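Local coordinates for periplasmic protein-probably involved in high-affinity Fe2+ transport (Escherichia coli F11, PDB 5I0Y) that binds copper in the periplasm and probably takes part in high-affinity iron(II) transport, for which its copper site is required, at residues 22-27 with 44-49; 40-45 with 102-107; 62-67 with 94-99; 85-90 with 98-103; 108-113 with 147-152. The protein carries 1 engineered substitution. All coordinates share one frame; numbering follows the deposited sequence.

Contact 1 of 5, residues 22-27 with 44-49; sequences VYLQPI and HLQADI. Engineered in segment 44-49: Gln-46 (natural residue Glu). With CU (copper (II) ion), chain D.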
# COMPACT_ATOMS: atom_id res chain seq x y z
N VAL B 22 4.82 16.74 -4.62
CA VAL B 22 3.74 17.61 -5.06
C VAL B 22 3.05 18.16 -3.84
O VAL B 22 3.24 17.66 -2.73
CB VAL B 22 2.72 16.89 -5.97
CG1 VAL B 22 3.35 16.47 -7.29
CG2 VAL B 22 2.11 15.69 -5.25
N TYR B 23 2.26 19.20 -4.04
CA TYR B 23 1.46 19.77 -2.97
C TYR B 23 0.11 20.25 -3.49
O TYR B 23 -0.10 20.45 -4.68
CB TYR B 23 2.22 20.88 -2.21
CG TYR B 23 2.55 22.09 -3.03
CD1 TYR B 23 1.74 23.22 -3.03
CD2 TYR B 23 3.69 22.11 -3.82
CE1 TYR B 23 2.05 24.33 -3.79
CE2 TYR B 23 4.01 23.22 -4.59
CZ TYR B 23 3.20 24.33 -4.56
OH TYR B 23 3.54 25.42 -5.33
N LEU B 24 -0.83 20.39 -2.56
CA LEU B 24 -2.18 20.86 -2.87
C LEU B 24 -2.72 21.51 -1.60
O LEU B 24 -2.03 21.61 -0.59
CB LEU B 24 -3.08 19.70 -3.33
CG LEU B 24 -3.24 18.54 -2.34
CD1 LEU B 24 -4.61 17.88 -2.47
CD2 LEU B 24 -2.15 17.50 -2.51
N GLN B 25 -3.99 21.94 -1.64
CA GLN B 25 -4.59 22.50 -0.43
C GLN B 25 -4.67 21.47 0.69
O GLN B 25 -4.68 20.26 0.42
CB GLN B 25 -5.96 23.18 -0.65
CG GLN B 25 -6.63 22.96 -1.99
CD GLN B 25 -7.43 21.67 -2.08
OE1 GLN B 25 -7.30 20.77 -1.25
NE2 GLN B 25 -8.25 21.57 -3.12
N PRO B 26 -4.69 21.94 1.95
CA PRO B 26 -4.86 21.04 3.07
C PRO B 26 -6.13 20.20 2.89
O PRO B 26 -7.11 20.62 2.26
CB PRO B 26 -4.99 21.97 4.27
CG PRO B 26 -4.26 23.22 3.85
CD PRO B 26 -4.55 23.35 2.39
N ILE B 27 -6.07 18.98 3.41
CA ILE B 27 -7.14 18.01 3.29
C ILE B 27 -7.62 17.54 4.66
O ILE B 27 -6.98 17.80 5.68
CB ILE B 27 -6.68 16.81 2.43
CG1 ILE B 27 -5.46 16.08 3.04
CG2 ILE B 27 -6.38 17.28 1.01
CD1 ILE B 27 -5.78 15.10 4.15
N HIS B 44 -1.22 20.33 1.74
CA HIS B 44 -0.96 18.90 1.91
C HIS B 44 0.23 18.60 1.04
O HIS B 44 0.18 18.85 -0.17
CB HIS B 44 -2.17 18.10 1.44
CG HIS B 44 -2.17 16.64 1.88
ND1 HIS B 44 -2.19 16.27 3.18
CD2 HIS B 44 -2.18 15.47 1.13
CE1 HIS B 44 -2.21 14.91 3.25
NE2 HIS B 44 -2.19 14.43 1.99
N LEU B 45 1.31 18.13 1.66
CA LEU B 45 2.53 17.79 0.95
C LEU B 45 2.58 16.28 0.73
O LEU B 45 2.26 15.51 1.62
CB LEU B 45 3.76 18.26 1.75
CG LEU B 45 5.15 17.99 1.15
CD1 LEU B 45 5.39 18.80 -0.12
CD2 LEU B 45 6.22 18.27 2.19
N GLN B 46 2.98 15.89 -0.46
CA GLN B 46 2.87 14.49 -0.86
C GLN B 46 4.14 13.99 -1.54
O GLN B 46 4.85 14.75 -2.21
CB GLN B 46 1.74 14.33 -1.88
CG GLN B 46 0.34 14.48 -1.35
CD GLN B 46 -0.71 14.01 -2.34
OE1 GLN B 46 -0.40 13.51 -3.44
NE2 GLN B 46 -1.94 14.13 -1.95
N ALA B 47 4.36 12.69 -1.40
CA ALA B 47 5.33 11.96 -2.21
C ALA B 47 4.58 11.08 -3.18
O ALA B 47 3.74 10.27 -2.76
CB ALA B 47 6.22 11.12 -1.32
N ASP B 48 4.83 11.28 -4.47
CA ASP B 48 4.27 10.46 -5.53
C ASP B 48 5.34 9.52 -5.99
O ASP B 48 6.37 9.95 -6.53
CB ASP B 48 3.80 11.31 -6.70
CG ASP B 48 2.44 11.88 -6.49
OD1 ASP B 48 1.76 11.45 -5.53
OD2 ASP B 48 2.04 12.75 -7.30
N ILE B 49 5.11 8.23 -5.78
CA ILE B 49 6.14 7.22 -6.04
C ILE B 49 5.54 6.00 -6.74
O ILE B 49 4.66 5.32 -6.21
CB ILE B 49 6.85 6.80 -4.73
CG1 ILE B 49 7.51 8.02 -4.06
CG2 ILE B 49 7.89 5.73 -5.03
CD1 ILE B 49 7.94 7.79 -2.63
CU CU D . -2.81 12.50 1.69
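This contact forms one wall of the copper site: Ile-27 and Leu-24 pack against His-44 where strands 17-24 and 43-51 run side by side in the antiparallel sheet of the beta sandwich. Val-22 with Gln-46 and Leu-24 with His-44 are hydrogen-bonded pairs, each closed by two backbone bonds, and Tyr-23 with Leu-45 is the non-hydrogen-bonded pair between them. The shortest of the four bonds, 2.8 Å from His-44 N to Leu-24 O, comes just before the chain turns off at Gln-25. That turn brings Ile-27 back over the imidazole in a CH-pi contact, CG1 lying 3.4 Å from the centroid of the His-44 ring. CG1 gets there by sitting between the backbone N and the carbonyl carbon (chi1 60°). His-44 NE2 binds the copper at 2.0 Å, while its ND1 is hydrogen-bonded to Asn-101 OD1, a second-shell bond that, with the metal bond, holds the ring's rotation. Met-90 and His-97 are further ligands, and His-127 of the second subunit adds another. The engineered Gln-46 (Glu in the natural sequence) extends toward the site: its NE2 lies at the edge of the His-44 ring, 4.1 Å from the copper, and touches Leu-24 CD2 at 3.4 Å.

Contact 2 of 5, residues 40-45 with 102-107; sequences KADVHL and IKMMGV. With CU (copper (II) ion), chain D.
Two flat groups organise this contact, the carboxylate of Asp-42 and the peptide carbonyl of Ile-102. At the edge of the carboxylate, Asp-42 OD2 takes Met-104 N at 2.8 Å on its anti lone pair, the one away from OD1. The same oxygen lies 3.5 Å from Lys-103 CG, the two side chains running alongside each other in the same direction. A water donates to OD2 as well and accepts from Gly-106 N, carrying the carboxylate's hold further along the 102-107 loop. The carbonyl of Ile-102 receives two donors: Val-43 N nearly along the C=O axis at 3.2 Å, and Asp-42 N tilted 26° from the carbonyl plane at 2.9 Å. Two consecutive residues thus face one, a classic beta bulge at the start of strand 43-51, and Ile-102 N returns a bond to Val-43 O. Beside this polar seam the side chains are apolar. Ile-102 CG1 meets Val-43 CG2 at 3.6 Å, and its CD1 reaches on to Leu-45 CD2 at 3.8 Å. Tyr-149 covers Asp-42, Val-43 and Met-104, and Leu-74 packs on Ile-102 and Met-104. The chemistry implies a loop start held by one carboxylate oxygen: OD2 grips two backbone N-H groups, one directly and one through water; Lys-103 NZ, 5.0 Å from Asp-42 OD2, could add a modest electrostatic attraction without a salt bridge.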
# COMPACT_ATOMS: atom_id res chain seq x y z
N LYS B 40 -5.38 24.59 10.16
CA LYS B 40 -4.08 25.00 10.72
C LYS B 40 -2.89 24.70 9.81
O LYS B 40 -1.72 24.84 10.23
CB LYS B 40 -3.84 24.32 12.07
CG LYS B 40 -4.77 24.79 13.18
CD LYS B 40 -4.21 24.47 14.56
CE LYS B 40 -4.08 22.96 14.77
NZ LYS B 40 -3.35 22.56 16.00
N ALA B 41 -3.19 24.29 8.58
CA ALA B 41 -2.18 23.93 7.59
C ALA B 41 -2.22 24.88 6.40
O ALA B 41 -3.21 25.59 6.18
CB ALA B 41 -2.42 22.50 7.11
N ASP B 42 -1.14 24.89 5.63
CA ASP B 42 -1.07 25.67 4.39
C ASP B 42 -1.19 24.78 3.16
O ASP B 42 -1.77 25.17 2.16
CB ASP B 42 0.26 26.44 4.34
CG ASP B 42 0.34 27.51 5.42
OD1 ASP B 42 -0.65 28.28 5.59
OD2 ASP B 42 1.38 27.59 6.10
N VAL B 43 -0.62 23.58 3.23
CA VAL B 43 -0.67 22.66 2.09
C VAL B 43 -0.78 21.23 2.62
O VAL B 43 -0.50 20.97 3.78
CB VAL B 43 0.59 22.77 1.16
CG1 VAL B 43 0.85 24.21 0.69
CG2 VAL B 43 1.84 22.18 1.82
N HIS B 44 -1.22 20.33 1.74
CA HIS B 44 -0.96 18.90 1.91
C HIS B 44 0.23 18.60 1.04
O HIS B 44 0.18 18.85 -0.17
CB HIS B 44 -2.17 18.10 1.44
CG HIS B 44 -2.17 16.64 1.88
ND1 HIS B 44 -2.19 16.27 3.18
CD2 HIS B 44 -2.18 15.47 1.13
CE1 HIS B 44 -2.21 14.91 3.25
NE2 HIS B 44 -2.19 14.43 1.99
N LEU B 45 1.31 18.13 1.66
CA LEU B 45 2.53 17.79 0.95
C LEU B 45 2.58 16.28 0.73
O LEU B 45 2.26 15.51 1.62
CB LEU B 45 3.76 18.26 1.75
CG LEU B 45 5.15 17.99 1.15
CD1 LEU B 45 5.39 18.80 -0.12
CD2 LEU B 45 6.22 18.27 2.19
N ILE B 102 0.76 20.15 6.27
CA ILE B 102 1.84 20.87 6.91
C ILE B 102 1.61 22.38 6.87
O ILE B 102 0.93 22.91 5.99
CB ILE B 102 3.22 20.54 6.30
CG1 ILE B 102 3.29 21.03 4.87
CG2 ILE B 102 3.56 19.04 6.40
CD1 ILE B 102 4.71 21.07 4.33
N LYS B 103 2.19 23.05 7.86
CA LYS B 103 2.24 24.50 7.83
C LYS B 103 3.55 24.86 7.15
O LYS B 103 4.60 24.38 7.54
CB LYS B 103 2.18 25.05 9.26
CG LYS B 103 2.04 26.56 9.34
CD LYS B 103 2.15 27.06 10.77
CE LYS B 103 2.52 28.53 10.80
NZ LYS B 103 3.90 28.75 10.26
N MET B 104 3.46 25.68 6.11
CA MET B 104 4.64 26.19 5.42
C MET B 104 5.32 27.30 6.24
O MET B 104 4.83 27.69 7.30
CB MET B 104 4.27 26.64 4.01
CG MET B 104 3.92 25.47 3.09
SD MET B 104 5.29 24.35 2.71
CE MET B 104 6.15 25.29 1.46
N MET B 105 6.43 27.80 5.73
CA MET B 105 7.24 28.77 6.45
C MET B 105 7.40 30.04 5.61
O MET B 105 8.50 30.59 5.47
CB MET B 105 8.58 28.14 6.83
CG MET B 105 8.40 26.83 7.59
SD MET B 105 9.90 25.97 8.06
CE MET B 105 10.31 25.05 6.58
N GLY B 106 6.29 30.49 5.03
CA GLY B 106 6.26 31.70 4.22
C GLY B 106 6.51 31.48 2.75
O GLY B 106 7.03 30.43 2.36
N VAL B 107 6.12 32.45 1.93
CA VAL B 107 6.42 32.43 0.50
C VAL B 107 7.94 32.51 0.33
O VAL B 107 8.61 33.21 1.09
CB VAL B 107 5.69 33.56 -0.28
CG1 VAL B 107 4.18 33.36 -0.20
CG2 VAL B 107 6.06 34.94 0.25
CU CU D . -2.81 12.50 1.69
O HOH W 1 3.41 29.85 5.16

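Contact 3 of 5, residues 62-67 with 94-99; sequences GEWIPY and DGPHYG. With CU (copper (II) ion), chain D.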
# COMPACT_ATOMS: atom_id res chain seq x y z
N GLY B 62 4.40 2.09 -13.58
CA GLY B 62 3.23 2.87 -13.20
C GLY B 62 2.57 2.47 -11.89
O GLY B 62 1.74 3.22 -11.37
N GLU B 63 2.92 1.31 -11.36
CA GLU B 63 2.29 0.84 -10.13
C GLU B 63 2.80 1.57 -8.91
O GLU B 63 3.98 1.84 -8.78
CB GLU B 63 2.46 -0.67 -10.01
CG GLU B 63 1.62 -1.43 -11.04
CD GLU B 63 1.98 -2.90 -11.18
OE1 GLU B 63 1.52 -3.49 -12.20
OE2 GLU B 63 2.67 -3.45 -10.28
N TRP B 64 1.89 1.89 -8.01
CA TRP B 64 2.26 2.50 -6.75
C TRP B 64 3.19 1.62 -5.96
O TRP B 64 3.10 0.39 -6.00
CB TRP B 64 1.00 2.76 -5.93
CG TRP B 64 1.23 3.59 -4.71
CD1 TRP B 64 1.87 4.82 -4.65
CD2 TRP B 64 0.85 3.29 -3.35
NE1 TRP B 64 1.90 5.30 -3.38
CE2 TRP B 64 1.30 4.42 -2.54
CE3 TRP B 64 0.19 2.23 -2.73
CZ2 TRP B 64 1.07 4.49 -1.17
CZ3 TRP B 64 -0.03 2.32 -1.34
CH2 TRP B 64 0.41 3.40 -0.58
N ILE B 65 4.15 2.22 -5.26
CA ILE B 65 5.00 1.42 -4.39
C ILE B 65 4.44 1.54 -2.97
O ILE B 65 4.50 2.61 -2.38
CB ILE B 65 6.46 1.92 -4.43
CG1 ILE B 65 7.02 1.94 -5.87
CG2 ILE B 65 7.31 1.05 -3.51
CD1 ILE B 65 7.10 0.60 -6.58
N PRO B 66 3.87 0.45 -2.43
CA PRO B 66 3.23 0.46 -1.11
C PRO B 66 4.21 0.15 0.01
O PRO B 66 5.34 -0.29 -0.25
CB PRO B 66 2.20 -0.67 -1.24
CG PRO B 66 2.93 -1.70 -2.06
CD PRO B 66 3.80 -0.90 -3.04
N TYR B 67 3.78 0.41 1.25
CA TYR B 67 4.54 0.03 2.47
C TYR B 67 5.85 0.77 2.64
O TYR B 67 6.72 0.32 3.40
CB TYR B 67 4.73 -1.50 2.56
CG TYR B 67 3.41 -2.20 2.72
CD1 TYR B 67 2.83 -2.36 3.98
CD2 TYR B 67 2.75 -2.68 1.61
CE1 TYR B 67 1.60 -3.00 4.11
CE2 TYR B 67 1.52 -3.31 1.73
CZ TYR B 67 0.96 -3.46 2.97
OH TYR B 67 -0.26 -4.10 3.04
N ASP B 94 -7.77 10.31 -6.51
CA ASP B 94 -6.88 9.91 -7.60
C ASP B 94 -5.90 8.80 -7.23
O ASP B 94 -4.96 8.55 -7.97
CB ASP B 94 -6.09 11.12 -8.10
CG ASP B 94 -5.21 11.72 -7.03
OD1 ASP B 94 -5.44 11.52 -5.83
OD2 ASP B 94 -4.26 12.44 -7.39
N GLY B 95 -6.12 8.14 -6.10
CA GLY B 95 -5.37 6.94 -5.78
C GLY B 95 -4.49 7.10 -4.56
O GLY B 95 -4.53 8.11 -3.85
N PRO B 96 -3.70 6.06 -4.26
CA PRO B 96 -2.89 6.11 -3.04
C PRO B 96 -1.66 6.99 -3.18
O PRO B 96 -1.15 7.18 -4.28
CB PRO B 96 -2.47 4.64 -2.86
CG PRO B 96 -2.48 4.08 -4.24
CD PRO B 96 -3.63 4.76 -4.95
N HIS B 97 -1.18 7.51 -2.05
CA HIS B 97 0.06 8.31 -2.02
C HIS B 97 0.59 8.31 -0.62
O HIS B 97 0.04 7.63 0.26
CB HIS B 97 -0.22 9.74 -2.55
CG HIS B 97 -1.15 10.53 -1.67
ND1 HIS B 97 -2.42 10.85 -2.04
CD2 HIS B 97 -0.99 11.02 -0.38
CE1 HIS B 97 -3.01 11.52 -1.03
NE2 HIS B 97 -2.15 11.62 -0.02
N TYR B 98 1.70 9.03 -0.40
CA TYR B 98 2.17 9.32 0.96
C TYR B 98 2.10 10.81 1.20
O TYR B 98 2.44 11.58 0.31
CB TYR B 98 3.61 8.82 1.19
CG TYR B 98 3.76 7.34 0.91
CD1 TYR B 98 3.54 6.40 1.92
CD2 TYR B 98 4.12 6.90 -0.35
CE1 TYR B 98 3.68 5.04 1.67
CE2 TYR B 98 4.26 5.54 -0.63
CZ TYR B 98 4.03 4.62 0.39
OH TYR B 98 4.17 3.27 0.12
N GLY B 99 1.65 11.24 2.37
CA GLY B 99 1.56 12.68 2.57
C GLY B 99 1.21 13.11 3.97
O GLY B 99 1.11 12.29 4.87
CU CU D . -2.81 12.50 1.69
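Trp-64 and Ile-65 meet Pro-96 and Tyr-98 through one hydrogen bond and a layer of ring contacts. The hydrogen bond runs from Tyr-98 OH to Ile-65 O at 2.6 Å, with the hydroxyl in the carbonyl plane and on a lone pair. That hydroxyl is also hydrogen-bonded to Leu-68 N, so two backbone groups of the same loop grip it. The CH-pi contact comes from Pro-96, whose CB stands over the six-membered ring of Trp-64, 3.5 Å from its centroid. Pro-96 CG lies over the same face, close to CD2. On the opposite face of the indole, offset toward the rim, are Tyr-98 OH and Pro-66 CA. The aromatic pair is displaced: the ring planes of Trp-64 and Tyr-98 are tilted by 30°, with little overlap of the rings, yet Trp-64 CZ2 comes within 3.3 Å of Tyr-98 CZ, over the phenol face. The contact joins the loop between strands 43-51 and 69-76 to strand 95-102, where His-97, between Pro-96 and Tyr-98, binds copper. Strand 43-51 makes backbone hydrogen bonds to both, Ile-49 to Ile-65 and Ala-47 to Tyr-98, and the second subunit packs on the contact, its Met-124 on Trp-64 and Glu-63 on Pro-96.

Contact 4 of 5, residues 85-90 with 98-103; sequences GTFMPM and YGANIK. With CU (copper (II) ion), chain D.
Gly-99 is bonded to Met-88 in both directions and lies against the ring of Phe-87. Met-88 N gives a nearly straight bond to Gly-99 O (175° at the hydrogen), and Gly-99 N returns one to Met-88 O at 2.9 Å. Phe-87 CD1 comes within 3.5 Å of Gly-99 C, with Tyr-98 O over one face of the ring and Ala-100 CB at its edge, in plane. The methyl end of Met-88 folds back across the pairing, CE reaching 3.6 Å from Gly-99 O. On the other side of the sheet, Pro-89 CB touches Tyr-98 CE1 at 4.1 Å. Met-90 also reaches this strand: its SD binds copper at 2.3 Å and lies 3.8 Å from Gly-99 O. With SD anti to CA (chi2 -167°), the chain extends to the copper and passes Gly-99, where a side-chain carbon would be crowded by the metal. Beyond that, Met-90 bonds through its backbone to His-97, tying two ligands together, while Phe-87 packs edge-to-face on Tyr-114 and also meets Tyr-72. Across the interface, Met-90 pairs with a parallel strand of the second subunit. The whole belongs to the beta hairpin of strands 82-92 and 95-102, which supplies Met-90 and His-97 to a copper site completed by His-44 and by His-127 of the second subunit.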
# COMPACT_ATOMS: atom_id res chain seq x y z
N GLY B 85 9.26 16.25 9.52
CA GLY B 85 8.02 15.54 9.81
C GLY B 85 7.97 14.21 9.09
O GLY B 85 8.94 13.80 8.45
N THR B 86 6.86 13.50 9.24
CA THR B 86 6.69 12.19 8.64
C THR B 86 5.43 12.21 7.77
O THR B 86 4.50 12.97 8.02
CB THR B 86 6.52 11.11 9.71
OG1 THR B 86 5.43 11.48 10.55
CG2 THR B 86 7.81 10.98 10.54
N PHE B 87 5.45 11.38 6.74
CA PHE B 87 4.26 11.16 5.92
C PHE B 87 3.55 9.89 6.37
O PHE B 87 4.15 9.01 6.99
CB PHE B 87 4.61 10.99 4.43
CG PHE B 87 5.12 12.24 3.75
CD1 PHE B 87 4.66 13.51 4.09
CD2 PHE B 87 6.02 12.12 2.71
CE1 PHE B 87 5.14 14.63 3.43
CE2 PHE B 87 6.50 13.23 2.05
CZ PHE B 87 6.04 14.49 2.39
N MET B 88 2.27 9.83 6.06
CA MET B 88 1.46 8.63 6.24
C MET B 88 1.07 8.07 4.88
O MET B 88 0.93 8.83 3.91
CB MET B 88 0.14 9.01 6.90
CG MET B 88 0.24 9.63 8.27
SD MET B 88 -1.30 10.52 8.58
CE MET B 88 -0.94 12.09 7.79
N PRO B 89 0.82 6.76 4.80
CA PRO B 89 0.15 6.21 3.62
C PRO B 89 -1.31 6.66 3.60
O PRO B 89 -1.95 6.70 4.65
CB PRO B 89 0.25 4.68 3.80
CG PRO B 89 1.05 4.47 5.04
CD PRO B 89 1.01 5.74 5.83
N MET B 90 -1.77 7.05 2.41
CA MET B 90 -3.10 7.65 2.28
C MET B 90 -3.73 7.22 0.97
O MET B 90 -3.05 6.73 0.08
CB MET B 90 -3.01 9.17 2.28
CG MET B 90 -2.19 9.73 3.42
SD MET B 90 -2.36 11.51 3.67
CE MET B 90 -3.88 11.58 4.58
N TYR B 98 1.70 9.03 -0.40
CA TYR B 98 2.17 9.32 0.96
C TYR B 98 2.10 10.81 1.20
O TYR B 98 2.44 11.58 0.31
CB TYR B 98 3.61 8.82 1.19
CG TYR B 98 3.76 7.34 0.91
CD1 TYR B 98 3.54 6.40 1.92
CD2 TYR B 98 4.12 6.90 -0.35
CE1 TYR B 98 3.68 5.04 1.67
CE2 TYR B 98 4.26 5.54 -0.63
CZ TYR B 98 4.03 4.62 0.39
OH TYR B 98 4.17 3.27 0.12
N GLY B 99 1.65 11.24 2.37
CA GLY B 99 1.56 12.68 2.57
C GLY B 99 1.21 13.11 3.97
O GLY B 99 1.11 12.29 4.87
N ALA B 100 1.08 14.43 4.13
CA ALA B 100 0.73 15.04 5.43
C ALA B 100 0.35 16.49 5.20
O ALA B 100 0.94 17.17 4.37
CB ALA B 100 1.88 14.97 6.43
N ASN B 101 -0.65 16.96 5.94
CA ASN B 101 -0.88 18.41 6.05
C ASN B 101 0.30 19.02 6.79
O ASN B 101 0.75 18.50 7.81
CB ASN B 101 -2.14 18.70 6.86
CG ASN B 101 -3.42 18.50 6.08
OD1 ASN B 101 -3.44 18.30 4.85
ND2 ASN B 101 -4.54 18.61 6.80
N ILE B 102 0.76 20.15 6.27
CA ILE B 102 1.84 20.87 6.91
C ILE B 102 1.61 22.38 6.87
O ILE B 102 0.93 22.91 5.99
CB ILE B 102 3.22 20.54 6.30
CG1 ILE B 102 3.29 21.03 4.87
CG2 ILE B 102 3.56 19.04 6.40
CD1 ILE B 102 4.71 21.07 4.33
N LYS B 103 2.19 23.05 7.86
CA LYS B 103 2.24 24.50 7.83
C LYS B 103 3.55 24.86 7.15
O LYS B 103 4.60 24.38 7.54
CB LYS B 103 2.18 25.05 9.26
CG LYS B 103 2.04 26.56 9.34
CD LYS B 103 2.15 27.06 10.77
CE LYS B 103 2.52 28.53 10.80
NZ LYS B 103 3.90 28.75 10.26
CU CU D . -2.81 12.50 1.69

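Contact 5 of 5, residues 108-113 with 147-152; sequences GNYKVT and FKYVGL
Phe-147, Tyr-110 and Tyr-149 form an aromatic cluster on one face of the sheet, with Tyr-110 between the other two. The rings of Tyr-110 and Phe-147 are near parallel, 20° apart, but displaced, with little of one ring over the other. What covers the phenyl face is instead the Tyr-110 methylene, a CH-pi contact with CB 3.8 Å from the centroid of the Phe-147 ring. Phe-147 CG stands between its backbone N and carbonyl carbon (chi1 63°), turned back across the strand pair. Val-112 CG1 touches the same ring at CE2, 3.8 Å away. Tyr-149 runs alongside Tyr-110 in the same direction, its CB 3.6 Å from Tyr-110 CD2, yet the two ring planes stand at 86°. Gly-151 N lies 3.5 Å above the centre of the Tyr-149 ring. Behind these side chains the backbones of strands 108-117 and 141-149 pair antiparallel: Gly-108 with Tyr-149 and Tyr-110 with Phe-147 are hydrogen-bonded pairs, and Asn-109 faces Lys-148 on the exposed side. The chemistry divides cleanly: four backbone bonds satisfy the paired N-H and C=O groups, carbon contacts line the buried face, and the Tyr-110 hydroxyl finds Gly-106 O and Met-105 N in the preceding loop.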
# COMPACT_ATOMS: atom_id res chain seq x y z
N GLY B 108 8.48 31.77 -0.64
CA GLY B 108 9.92 31.74 -0.87
C GLY B 108 10.45 30.53 -1.61
O GLY B 108 9.69 29.69 -2.09
N ASN B 109 11.78 30.47 -1.71
CA ASN B 109 12.49 29.36 -2.31
C ASN B 109 12.69 28.26 -1.27
O ASN B 109 13.20 28.53 -0.17
CB ASN B 109 13.85 29.84 -2.81
CG ASN B 109 13.70 30.92 -3.87
OD1 ASN B 109 13.22 30.66 -4.96
ND2 ASN B 109 14.11 32.14 -3.53
N TYR B 110 12.28 27.05 -1.60
CA TYR B 110 12.40 25.92 -0.69
C TYR B 110 13.23 24.75 -1.22
O TYR B 110 13.33 24.53 -2.43
CB TYR B 110 11.00 25.37 -0.41
CG TYR B 110 10.23 26.14 0.61
CD1 TYR B 110 10.17 25.72 1.93
CD2 TYR B 110 9.52 27.28 0.24
CE1 TYR B 110 9.44 26.42 2.87
CE2 TYR B 110 8.80 28.01 1.18
CZ TYR B 110 8.76 27.56 2.49
OH TYR B 110 8.03 28.26 3.43
N LYS B 111 13.81 24.01 -0.28
CA LYS B 111 14.37 22.69 -0.53
C LYS B 111 13.51 21.72 0.27
O LYS B 111 13.08 22.05 1.37
CB LYS B 111 15.81 22.60 -0.02
CG LYS B 111 16.30 21.17 0.17
CD LYS B 111 17.75 21.08 0.59
CE LYS B 111 18.36 19.78 0.07
NZ LYS B 111 19.43 19.22 0.93
N VAL B 112 13.21 20.55 -0.30
CA VAL B 112 12.65 19.47 0.50
C VAL B 112 13.38 18.18 0.17
O VAL B 112 13.66 17.89 -1.00
CB VAL B 112 11.10 19.35 0.39
CG1 VAL B 112 10.63 18.87 -0.98
CG2 VAL B 112 10.55 18.48 1.52
N THR B 113 13.70 17.44 1.23
CA THR B 113 14.31 16.13 1.09
C THR B 113 13.37 15.08 1.69
O THR B 113 12.88 15.24 2.80
CB THR B 113 15.70 16.09 1.75
OG1 THR B 113 16.53 17.05 1.10
CG2 THR B 113 16.37 14.70 1.61
N PHE B 147 11.96 24.12 -5.13
CA PHE B 147 10.75 24.72 -5.67
C PHE B 147 10.51 26.09 -5.09
O PHE B 147 10.96 26.38 -3.98
CB PHE B 147 9.52 23.79 -5.48
CG PHE B 147 9.15 23.52 -4.04
CD1 PHE B 147 8.01 24.10 -3.49
CD2 PHE B 147 9.91 22.66 -3.24
CE1 PHE B 147 7.65 23.85 -2.18
CE2 PHE B 147 9.55 22.41 -1.93
CZ PHE B 147 8.42 23.00 -1.39
N LYS B 148 9.78 26.91 -5.84
CA LYS B 148 9.32 28.20 -5.36
C LYS B 148 7.89 28.05 -4.85
O LYS B 148 6.99 27.63 -5.58
CB LYS B 148 9.43 29.25 -6.45
CG LYS B 148 9.31 30.67 -5.92
CD LYS B 148 9.08 31.66 -7.04
CE LYS B 148 8.74 33.04 -6.49
NZ LYS B 148 7.86 33.83 -7.39
N TYR B 149 7.69 28.38 -3.58
CA TYR B 149 6.36 28.35 -2.98
C TYR B 149 5.81 29.77 -2.87
O TYR B 149 6.43 30.63 -2.24
CB TYR B 149 6.42 27.69 -1.59
CG TYR B 149 5.11 27.76 -0.85
CD1 TYR B 149 4.01 27.02 -1.29
CD2 TYR B 149 4.96 28.57 0.27
CE1 TYR B 149 2.80 27.08 -0.62
CE2 TYR B 149 3.75 28.63 0.94
CZ TYR B 149 2.68 27.89 0.49
OH TYR B 149 1.50 27.98 1.16
N VAL B 150 4.65 30.00 -3.47
CA VAL B 150 4.02 31.33 -3.46
C VAL B 150 2.67 31.31 -2.75
O VAL B 150 2.07 32.35 -2.49
CB VAL B 150 3.89 31.93 -4.88
CG1 VAL B 150 5.27 32.31 -5.42
CG2 VAL B 150 3.17 31.00 -5.84
N GLY B 151 2.22 30.11 -2.40
CA GLY B 151 0.90 29.90 -1.85
C GLY B 151 0.00 29.28 -2.89
O GLY B 151 0.44 28.93 -4.01
N LEU B 152 -1.26 29.13 -2.54
CA LEU B 152 -2.23 28.48 -3.41
C LEU B 152 -3.25 29.50 -3.88
O LEU B 152 -3.33 30.60 -3.33
CB LEU B 152 -2.91 27.33 -2.69
CG LEU B 152 -1.97 26.21 -2.23
CD1 LEU B 152 -2.71 25.30 -1.26
CD2 LEU B 152 -1.45 25.42 -3.42

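How the contacts relate
From the N terminus, contact 1 closes first, bringing strand 43-51 back beside strand 17-24 after a long loop. Contact 2 opens on the stretch where contact 1 ends and spans to the loop after strand 95-102. Contact 3 lies within that span, joining the 62-67 loop to strand 95-102. Contact 4, the local hairpin of strands 82-92 and 95-102, opens inside contact 3 and ends on stretches shared with contacts 3 and 2. Contact 5 follows in series, pairing strand 108-117 with the edge strand 141-149. Contacts 1 to 4 converge on one copper ion; contact 5 stays apart from it but touches contact 2 through Tyr-149 and contact 1 through Leu-152.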